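Local coordinates for protein lysozyme, putative (Bacillus anthracis, PDB 2WAG) that probably hydrolyses the glycan chains of bacterial peptidoglycan as a family 25 lysozyme, with a mechanism thought to retain the anomeric configuration, at residues K179-Q184 with N204-N209; A45-A50 with Y73-F78. All coordinates share one frame; numbering follows the deposited sequence.

Interaction 1: residues K179-Q184 with N204-N209; sequences KWTFWQ and NVFYGN. With 15P (polyethylene glycol (N=34)), chain M.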
ATOM      1  N   LYS A 179     -22.860  -9.732  -0.190  1.00 11.79           N
ATOM      2  CA  LYS A 179     -22.888  -8.279  -0.052  1.00 11.57           C
ATOM      3  C   LYS A 179     -21.901  -7.819   1.021  1.00 10.33           C
ATOM      4  O   LYS A 179     -21.792  -8.433   2.083  1.00 11.32           O
ATOM      5  CB  LYS A 179     -24.302  -7.794   0.302  1.00 12.98           C
ATOM      6  CG  LYS A 179     -25.301  -8.075  -0.813  1.00 17.70           C
ATOM      7  CD  LYS A 179     -26.630  -7.377  -0.582  1.00 23.65           C
ATOM      8  CE  LYS A 179     -27.714  -7.969  -1.470  1.00 28.26           C
ATOM      9  NZ  LYS A 179     -27.923  -9.415  -1.154  1.00 31.94           N
ATOM     10  N   TRP A 180     -21.165  -6.751   0.728  1.00  9.07           N
ATOM     11  CA  TRP A 180     -20.239  -6.162   1.694  1.00  8.32           C
ATOM     12  C   TRP A 180     -20.937  -5.103   2.537  1.00  7.87           C
ATOM     13  O   TRP A 180     -21.966  -4.516   2.129  1.00  8.96           O
ATOM     14  CB  TRP A 180     -18.981  -5.593   1.015  1.00  8.46           C
ATOM     15  CG  TRP A 180     -19.263  -4.600  -0.079  1.00  8.20           C
ATOM     16  CD1 TRP A 180     -19.420  -4.870  -1.398  1.00  9.78           C
ATOM     17  CD2 TRP A 180     -19.475  -3.183   0.071  1.00  7.80           C
ATOM     18  NE1 TRP A 180     -19.692  -3.706  -2.092  1.00  9.84           N
ATOM     19  CE2 TRP A 180     -19.737  -2.659  -1.214  1.00  8.24           C
ATOM     20  CE3 TRP A 180     -19.457  -2.305   1.161  1.00  7.66           C
ATOM     21  CZ2 TRP A 180     -19.980  -1.297  -1.433  1.00  9.07           C
ATOM     22  CZ3 TRP A 180     -19.696  -0.950   0.942  1.00  7.91           C
ATOM     23  CH2 TRP A 180     -19.954  -0.460  -0.346  1.00  8.53           C
ATOM     24  N   THR A 181     -20.369  -4.837   3.713  1.00  7.93           N
ATOM     25  CA  THR A 181     -20.900  -3.828   4.630  1.00  7.57           C
ATOM     26  C   THR A 181     -20.022  -2.559   4.661  1.00  7.29           C
ATOM     27  O   THR A 181     -20.542  -1.453   4.743  1.00  8.10           O
ATOM     28  CB  THR A 181     -21.058  -4.414   6.052  1.00  7.91           C
ATOM     29  OG1 THR A 181     -21.899  -5.574   5.993  1.00  9.10           O
ATOM     30  CG2 THR A 181     -21.631  -3.379   7.023  1.00  8.73           C
ATOM     31  N   PHE A 182     -18.701  -2.733   4.598  1.00  7.45           N
ATOM     32  CA  PHE A 182     -17.765  -1.626   4.418  1.00  7.05           C
ATOM     33  C   PHE A 182     -16.830  -1.947   3.269  1.00  6.49           C
ATOM     34  O   PHE A 182     -16.543  -3.121   2.979  1.00  7.19           O
ATOM     35  CB  PHE A 182     -16.924  -1.377   5.682  1.00  6.75           C
ATOM     36  CG  PHE A 182     -17.726  -0.924   6.882  1.00  6.95           C
ATOM     37  CD1 PHE A 182     -17.905   0.436   7.164  1.00  7.65           C
ATOM     38  CD2 PHE A 182     -18.272  -1.865   7.763  1.00  8.27           C
ATOM     39  CE1 PHE A 182     -18.608   0.847   8.297  1.00  7.96           C
ATOM     40  CE2 PHE A 182     -19.009  -1.465   8.870  1.00  8.49           C
ATOM     41  CZ  PHE A 182     -19.177  -0.115   9.151  1.00  9.01           C
ATOM     42  N   TRP A 183     -16.337  -0.884   2.633  1.00  6.95           N
ATOM     43  CA  TRP A 183     -15.408  -1.001   1.496  1.00  6.49           C
ATOM     44  C   TRP A 183     -14.254  -0.024   1.715  1.00  6.28           C
ATOM     45  O   TRP A 183     -14.478   1.179   1.825  1.00  7.19           O
ATOM     46  CB  TRP A 183     -16.173  -0.651   0.203  1.00  7.31           C
ATOM     47  CG  TRP A 183     -15.344  -0.335  -1.013  1.00  7.71           C
ATOM     48  CD1 TRP A 183     -14.091  -0.794  -1.319  1.00  8.08           C
ATOM     49  CD2 TRP A 183     -15.748   0.503  -2.107  1.00  7.96           C
ATOM     50  NE1 TRP A 183     -13.670  -0.251  -2.524  1.00  8.10           N
ATOM     51  CE2 TRP A 183     -14.678   0.532  -3.031  1.00  8.19           C
ATOM     52  CE3 TRP A 183     -16.925   1.213  -2.406  1.00  8.88           C
ATOM     53  CZ2 TRP A 183     -14.742   1.258  -4.225  1.00  9.44           C
ATOM     54  CZ3 TRP A 183     -16.987   1.935  -3.603  1.00  9.33           C
ATOM     55  CH2 TRP A 183     -15.896   1.948  -4.489  1.00 10.02           C
ATOM     56  N   GLN A 184     -13.033  -0.553   1.816  1.00  6.01           N
ATOM     57  CA  GLN A 184     -11.826   0.287   1.871  1.00  6.69           C
ATOM     58  C   GLN A 184     -11.409   0.585   0.445  1.00  6.67           C
ATOM     59  O   GLN A 184     -11.018  -0.328  -0.311  1.00  7.10           O
ATOM     60  CB  GLN A 184     -10.700  -0.432   2.606  1.00  6.83           C
ATOM     61  CG  GLN A 184      -9.461   0.405   2.815  1.00  7.78           C
ATOM     62  CD  GLN A 184      -8.510  -0.351   3.662  1.00  8.43           C
ATOM     63  OE1 GLN A 184      -7.753  -1.153   3.154  1.00 13.09           O
ATOM     64  NE2 GLN A 184      -8.606  -0.180   4.964  1.00 11.37           N
ATOM     65  N   ASN A 204     -12.643   4.697   3.681  1.00  7.28           N
ATOM     66  CA  ASN A 204     -13.633   3.660   3.573  1.00  6.71           C
ATOM     67  C   ASN A 204     -15.039   4.192   3.386  1.00  6.75           C
ATOM     68  O   ASN A 204     -15.279   5.247   3.750  1.00  7.76           O
ATOM     69  CB  ASN A 204     -13.666   2.847   4.894  1.00  6.89           C
ATOM     70  CG  ASN A 204     -12.313   2.264   5.298  1.00  6.10           C
ATOM     71  OD1 ASN A 204     -11.942   1.275   4.889  1.00  6.89           O
ATOM     72  ND2 ASN A 204     -11.626   2.984   6.098  1.00  8.00           N
ATOM     73  N   VAL A 205     -15.940   3.409   2.816  1.00  7.37           N
ATOM     74  CA  VAL A 205     -17.364   3.761   2.900  1.00  7.38           C
ATOM     75  C   VAL A 205     -18.178   2.619   3.518  1.00  7.41           C
ATOM     76  O   VAL A 205     -17.822   1.444   3.403  1.00  7.88           O
ATOM     77  CB  VAL A 205     -18.003   4.140   1.530  1.00  7.73           C
ATOM     78  CG1 VAL A 205     -17.452   5.473   1.069  1.00  9.31           C
ATOM     79  CG2 VAL A 205     -17.810   3.038   0.479  1.00  8.98           C
ATOM     80  N   PHE A 206     -19.270   3.014   4.170  1.00  7.65           N
ATOM     81  CA  PHE A 206     -20.328   2.096   4.604  1.00  8.01           C
ATOM     82  C   PHE A 206     -21.264   1.841   3.419  1.00  8.77           C
ATOM     83  O   PHE A 206     -21.364   2.681   2.522  1.00  9.68           O
ATOM     84  CB  PHE A 206     -21.047   2.808   5.755  1.00  8.70           C
ATOM     85  CG  PHE A 206     -22.226   2.067   6.358  1.00  8.36           C
ATOM     86  CD1 PHE A 206     -22.063   0.883   7.058  1.00  9.17           C
ATOM     87  CD2 PHE A 206     -23.499   2.632   6.304  1.00  9.20           C
ATOM     88  CE1 PHE A 206     -23.151   0.259   7.675  1.00  9.91           C
ATOM     89  CE2 PHE A 206     -24.592   1.997   6.909  1.00 10.42           C
ATOM     90  CZ  PHE A 206     -24.416   0.824   7.583  1.00 11.53           C
ATOM     91  N   TYR A 207     -21.937   0.706   3.363  1.00  8.54           N
ATOM     92  CA  TYR A 207     -22.779   0.390   2.239  1.00  9.38           C
ATOM     93  C   TYR A 207     -24.074   1.200   2.151  1.00  9.71           C
ATOM     94  O   TYR A 207     -24.586   1.390   1.115  1.00 11.23           O
ATOM     95  CB  TYR A 207     -23.191  -1.123   2.333  1.00 10.22           C
ATOM     96  CG  TYR A 207     -24.351  -1.374   3.270  1.00  9.96           C
ATOM     97  CD1 TYR A 207     -25.633  -1.406   2.797  1.00 11.69           C
ATOM     98  CD2 TYR A 207     -24.173  -1.477   4.607  1.00 10.56           C
ATOM     99  CE1 TYR A 207     -26.644  -1.520   3.596  1.00 12.48           C
ATOM    100  CE2 TYR A 207     -25.215  -1.659   5.416  1.00 11.21           C
ATOM    101  CZ  TYR A 207     -26.472  -1.654   4.901  1.00 12.69           C
ATOM    102  OH  TYR A 207     -27.508  -1.792   5.789  1.00 15.27           O
ATOM    103  N   GLY A 208     -24.544   1.644   3.280  1.00 10.13           N
ATOM    104  CA  GLY A 208     -25.913   2.163   3.391  1.00 10.68           C
ATOM    105  C   GLY A 208     -26.059   3.659   3.634  1.00 11.48           C
ATOM    106  O   GLY A 208     -25.206   4.410   3.329  1.00 12.97           O
ATOM    107  N   ASN A 209     -27.212   4.047   4.156  1.00 12.51           N
ATOM    108  CA  ASN A 209     -27.528   5.462   4.306  1.00 13.25           C
ATOM    109  C   ASN A 209     -27.292   5.930   5.746  1.00 13.95           C
ATOM    110  O   ASN A 209     -26.868   5.148   6.617  1.00 13.44           O
ATOM    111  CB  ASN A 209     -28.954   5.756   3.799  1.00 14.02           C
ATOM    112  CG  ASN A 209     -30.015   5.053   4.603  1.00 15.13           C
ATOM    113  OD1 ASN A 209     -29.847   4.812   5.796  1.00 16.14           O
ATOM    114  ND2 ASN A 209     -31.145   4.762   3.964  1.00 19.56           N
TER
HETATM  115  C1  15P M1229     -28.533  -1.642   8.441  1.00 26.81           C
HETATM  116  C2  15P M1229     -27.084  -2.129   8.441  1.00 19.87           C
HETATM  117  O1  15P M1229     -27.170  -3.540   8.724  1.00 26.48           O
HETATM  118  C3  15P M1229     -26.185  -4.324   8.054  1.00 23.08           C
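Trp183 and Val205 form the hydrogen-bonded pair of this antiparallel ladder, N-H to carbonyl in both directions, at 2.9 Å from Trp183 N to Val205 O and 2.8 Å from Val205 N to Trp183 O. Their side chains share one face and run side by side: CG2 of Val205, placed between its own backbone N and carbonyl carbon, meets CE3 of the Trp183 indole at 3.5 Å. The indole of Trp180 crosses the far end of this patch. Trp180 CG also sits between N and carbonyl carbon (chi1 55°), which turns the ring back over Trp183 CB and brings Trp180 CZ3 to 3.6 Å from Tyr207 CA. On the other face Phe182 and Phe206 meet obliquely, planes 53° apart, with Phe206 CD1 over one face of the Phe182 ring, 3.7 Å from Phe182 CE1. Phe40 and Phe42 stand edge-to-face with Phe182. Tyr207 N donates a bent bond to Thr181 O (2.9 Å, 138° at the hydrogen), and that oxygen also lies at the edge of the tyrosine ring. Gln184 and Asn204 run alongside one another, with Asn204 OD1 3.1 Å from Gln184 CB, yet their amides bond to other groups: Gln184 OE1 pairs with Tyr144 and Asn204 OD1 with Trp164. This antiparallel pair, in the otherwise largely parallel curled sheet of a TIM-barrel-clan enzyme, thus joins an aromatic group around Phe182, Phe206, Trp180 and Tyr207 to two amides whose N-H groups meet at Asp20 OD1, which probably helps to position that carboxylate.

Interaction 2: residues A45-A50 with Y73-F78; sequences ATEGSA and YHFFSF. With SO4 (sulfate ion), chain G.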
ATOM      1  N   ALA A  45      -6.272  -1.503  17.757  1.00  7.38           N
ATOM      2  CA  ALA A  45      -5.994  -1.685  19.176  1.00  7.30           C
ATOM      3  C   ALA A  45      -4.878  -2.682  19.400  1.00  7.70           C
ATOM      4  O   ALA A  45      -3.893  -2.367  20.064  1.00  9.55           O
ATOM      5  CB  ALA A  45      -7.263  -2.144  19.896  1.00  8.04           C
ATOM      6  N   THR A  46      -5.051  -3.888  18.886  1.00  7.76           N
ATOM      7  CA  THR A  46      -4.209  -5.017  19.254  1.00  7.56           C
ATOM      8  C   THR A  46      -3.788  -5.798  18.017  1.00  7.48           C
ATOM      9  O   THR A  46      -4.413  -5.707  16.924  1.00  7.37           O
ATOM     10  CB  THR A  46      -4.959  -5.959  20.230  1.00  7.35           C
ATOM     11  OG1 THR A  46      -6.280  -6.195  19.729  1.00  8.36           O
ATOM     12  CG2 THR A  46      -5.082  -5.328  21.570  1.00  9.09           C
ATOM     13  N   GLU A  47      -2.741  -6.600  18.192  1.00  8.68           N
ATOM     14  CA  GLU A  47      -2.320  -7.551  17.180  1.00  8.79           C
ATOM     15  C   GLU A  47      -1.855  -8.815  17.867  1.00  8.93           C
ATOM     16  O   GLU A  47      -1.158  -8.753  18.886  1.00  9.68           O
ATOM     17  CB  GLU A  47      -1.225  -6.974  16.253  1.00  9.29           C
ATOM     18  CG  GLU A  47      -0.738  -7.973  15.203  1.00  8.80           C
ATOM     19  CD  GLU A  47       0.106  -7.358  14.104  1.00  8.89           C
ATOM     20  OE1 GLU A  47       0.327  -6.134  14.107  1.00  9.09           O
ATOM     21  OE2 GLU A  47       0.561  -8.133  13.240  1.00  9.46           O
ATOM     22  N   GLY A  48      -2.243  -9.962  17.326  1.00  8.83           N
ATOM     23  CA  GLY A  48      -1.823 -11.239  17.900  1.00  9.54           C
ATOM     24  C   GLY A  48      -2.165 -11.376  19.365  1.00 10.57           C
ATOM     25  O   GLY A  48      -3.167 -10.856  19.841  1.00 11.74           O
ATOM     26  N   SER A  49      -1.346 -12.093  20.121  0.50 10.67           N
ATOM     27  CA  SER A  49      -1.789 -12.400  21.474  0.50 10.75           C
ATOM     28  C   SER A  49      -1.124 -11.491  22.517  0.50 11.35           C
ATOM     29  O   SER A  49      -1.429 -11.628  23.688  0.50 11.68           O
ATOM     30  CB  SER A  49      -1.676 -13.923  21.799  0.50  9.28           C
ATOM     31  OG  SER A  49      -2.632 -14.738  21.094  0.50  9.78           O
ATOM     32  N   ALA A  50      -0.286 -10.531  22.117  1.00 11.96           N
ATOM     33  CA  ALA A  50       0.344  -9.676  23.112  1.00 12.13           C
ATOM     34  C   ALA A  50       0.637  -8.226  22.710  1.00 11.96           C
ATOM     35  O   ALA A  50       1.013  -7.406  23.546  1.00 12.81           O
ATOM     36  CB  ALA A  50       1.624 -10.350  23.605  1.00 13.38           C
ATOM     37  N   TYR A  73     -10.124  -2.233  15.895  1.00  7.14           N
ATOM     38  CA  TYR A  73      -9.817  -3.477  15.213  1.00  6.36           C
ATOM     39  C   TYR A  73      -8.647  -4.227  15.823  1.00  6.19           C
ATOM     40  O   TYR A  73      -7.746  -3.636  16.439  1.00  7.06           O
ATOM     41  CB  TYR A  73      -9.636  -3.294  13.699  1.00  6.82           C
ATOM     42  CG  TYR A  73      -8.350  -2.704  13.155  1.00  5.81           C
ATOM     43  CD1 TYR A  73      -7.241  -3.511  12.885  1.00  7.37           C
ATOM     44  CD2 TYR A  73      -8.301  -1.356  12.781  1.00  7.06           C
ATOM     45  CE1 TYR A  73      -6.112  -2.967  12.271  1.00  7.24           C
ATOM     46  CE2 TYR A  73      -7.186  -0.809  12.146  1.00  7.32           C
ATOM     47  CZ  TYR A  73      -6.092  -1.625  11.910  1.00  7.00           C
ATOM     48  OH  TYR A  73      -4.957  -1.147  11.292  1.00  8.62           O
ATOM     49  N   HIS A  74      -8.690  -5.543  15.622  1.00  6.48           N
ATOM     50  CA  HIS A  74      -7.629  -6.453  15.984  1.00  6.68           C
ATOM     51  C   HIS A  74      -6.969  -6.960  14.716  1.00  6.48           C
ATOM     52  O   HIS A  74      -7.649  -7.406  13.798  1.00  7.17           O
ATOM     53  CB  HIS A  74      -8.219  -7.684  16.673  1.00  7.02           C
ATOM     54  CG  HIS A  74      -7.165  -8.631  17.138  1.00  7.37           C
ATOM     55  ND1 HIS A  74      -6.811  -9.797  16.487  1.00 10.20           N
ATOM     56  CD2 HIS A  74      -6.347  -8.528  18.203  1.00  5.81           C
ATOM     57  CE1 HIS A  74      -5.813 -10.375  17.146  1.00  6.23           C
ATOM     58  NE2 HIS A  74      -5.529  -9.631  18.199  1.00 10.60           N
ATOM     59  N   PHE A  75      -5.637  -6.910  14.664  1.00  6.83           N
ATOM     60  CA  PHE A  75      -4.931  -7.473  13.529  1.00  6.75           C
ATOM     61  C   PHE A  75      -4.612  -8.948  13.834  1.00  6.97           C
ATOM     62  O   PHE A  75      -3.841  -9.251  14.741  1.00  8.04           O
ATOM     63  CB  PHE A  75      -3.681  -6.653  13.192  1.00  7.44           C
ATOM     64  CG  PHE A  75      -3.112  -6.976  11.849  1.00  7.38           C
ATOM     65  CD1 PHE A  75      -3.267  -6.098  10.769  1.00  8.65           C
ATOM     66  CD2 PHE A  75      -2.460  -8.173  11.639  1.00  8.09           C
ATOM     67  CE1 PHE A  75      -2.748  -6.432   9.514  1.00  9.44           C
ATOM     68  CE2 PHE A  75      -1.946  -8.509  10.404  1.00  9.26           C
ATOM     69  CZ  PHE A  75      -2.088  -7.633   9.336  1.00  9.34           C
ATOM     70  N   PHE A  76      -5.241  -9.852  13.096  1.00  7.12           N
ATOM     71  CA  PHE A  76      -5.150 -11.285  13.356  1.00  7.37           C
ATOM     72  C   PHE A  76      -3.758 -11.861  13.125  1.00  7.48           C
ATOM     73  O   PHE A  76      -3.077 -11.489  12.160  1.00  9.21           O
ATOM     74  CB  PHE A  76      -6.167 -11.985  12.450  1.00  8.80           C
ATOM     75  CG  PHE A  76      -6.343 -13.462  12.709  1.00  8.46           C
ATOM     76  CD1 PHE A  76      -6.993 -13.925  13.846  1.00 10.40           C
ATOM     77  CD2 PHE A  76      -5.886 -14.386  11.774  1.00 10.55           C
ATOM     78  CE1 PHE A  76      -7.152 -15.325  14.057  1.00 11.21           C
ATOM     79  CE2 PHE A  76      -6.077 -15.752  11.957  1.00 12.83           C
ATOM     80  CZ  PHE A  76      -6.694 -16.214  13.094  1.00 11.44           C
ATOM     81  N   SER A  77      -3.351 -12.768  14.009  1.00  7.72           N
ATOM     82  CA  SER A  77      -2.137 -13.545  13.850  1.00  8.26           C
ATOM     83  C   SER A  77      -2.480 -14.979  13.478  1.00  8.42           C
ATOM     84  O   SER A  77      -3.391 -15.584  14.051  1.00  9.17           O
ATOM     85  CB  SER A  77      -1.342 -13.552  15.148  1.00  8.47           C
ATOM     86  OG  SER A  77      -0.278 -14.484  15.025  1.00  9.99           O
ATOM     87  N   PHE A  78      -1.743 -15.542  12.530  1.00  8.87           N
ATOM     88  CA  PHE A  78      -1.860 -16.956  12.183  1.00  9.74           C
ATOM     89  C   PHE A  78      -1.112 -17.863  13.151  1.00 10.61           C
ATOM     90  O   PHE A  78      -1.150 -19.083  12.992  1.00 11.62           O
ATOM     91  CB  PHE A  78      -1.361 -17.166  10.752  1.00 11.15           C
ATOM     92  CG  PHE A  78      -2.183 -16.438   9.734  1.00 11.96           C
ATOM     93  CD1 PHE A  78      -3.465 -16.845   9.448  1.00 13.76           C
ATOM     94  CD2 PHE A  78      -1.676 -15.327   9.062  1.00 13.10           C
ATOM     95  CE1 PHE A  78      -4.258 -16.176   8.508  1.00 13.94           C
ATOM     96  CE2 PHE A  78      -2.466 -14.659   8.125  1.00 14.56           C
ATOM     97  CZ  PHE A  78      -3.742 -15.082   7.846  1.00 14.44           C
TER
HETATM   98  S   SO4 G1223       1.578 -13.860  17.949  1.00 13.82           S
HETATM   99  O1  SO4 G1223       1.956 -13.112  16.762  1.00 21.43           O
HETATM  100  O2  SO4 G1223       0.927 -13.214  19.083  1.00 21.63           O
HETATM  101  O3  SO4 G1223       2.501 -14.940  18.321  1.00 20.44           O
HETATM  102  O4  SO4 G1223       0.445 -14.635  17.389  1.00 20.26           O
HETATM  103  O   HOH W   1      -0.230 -10.678  13.308  1.00 11.04           O
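Four hydrogen bonds tie 45-50 to 73-78, three of them the backbone ladder of two parallel strands. Ala45 N reaches Tyr73 O almost straight (2.9 Å, 176° at the hydrogen), Phe75 N donates to Thr46 O at 2.8 Å, and Gly48 N closes the series on Phe75 O. The fourth comes from a side chain: His74 NE2 donates to Gly48 O (3.1 Å), the acceptor lying in the imidazole plane and the donor on a lone pair of the carbonyl. With CG anti to its backbone N (chi1 -177°), the histidine reaches along the strand to Gly48.

On the opposite face Glu47 and Phe75 lie side by side, with Glu47 OE2 3.4 Å from Phe75 CD2. A water bridges Glu47 OE2 to Phe76 O. The carboxylate also has a salt bridge to Lys44 and hydrogen bonds to Ser4 and His5 in the expression tag of the second subunit, probably not a natural interface. Beyond the ladder, Gly48 CA packs 3.6 Å from Ser77 CB at a positive phi of 55°. A sulfate, probably from crystallisation, accepts a bond through O2 from Ser49 N (2.7 Å). In this parallel β-α-β pairing of a TIM barrel, whose active sites lie at C-terminal strand ends, the ring N-H gives Gly48 O a partner and probably helps hold the chain where strand 45-47 ends, while several polar groups grip the carboxylate beside Phe75.

In the fold
Both contacts belong to the same curled sheet of the TIM-barrel-clan glycoside hydrolase domain, on opposite sides of the chain's centre, with their own centres 23 Å apart and their nearest atoms about 7 Å. Interaction 2 comes first along the chain, pairing parallel strands 40-47 and 69-75 across helix 56-64; interaction 1 follows, pairing strands 182-186 and 202-206 without an intervening helix. Strand 17-21 connects them, lying parallel to 40-47 and antiparallel to 202-206. Interaction 1 adds strand 202-206, which in turn pairs with 17-21 and so closes the circuit in which the parallel pairing of interaction 2 is an early step.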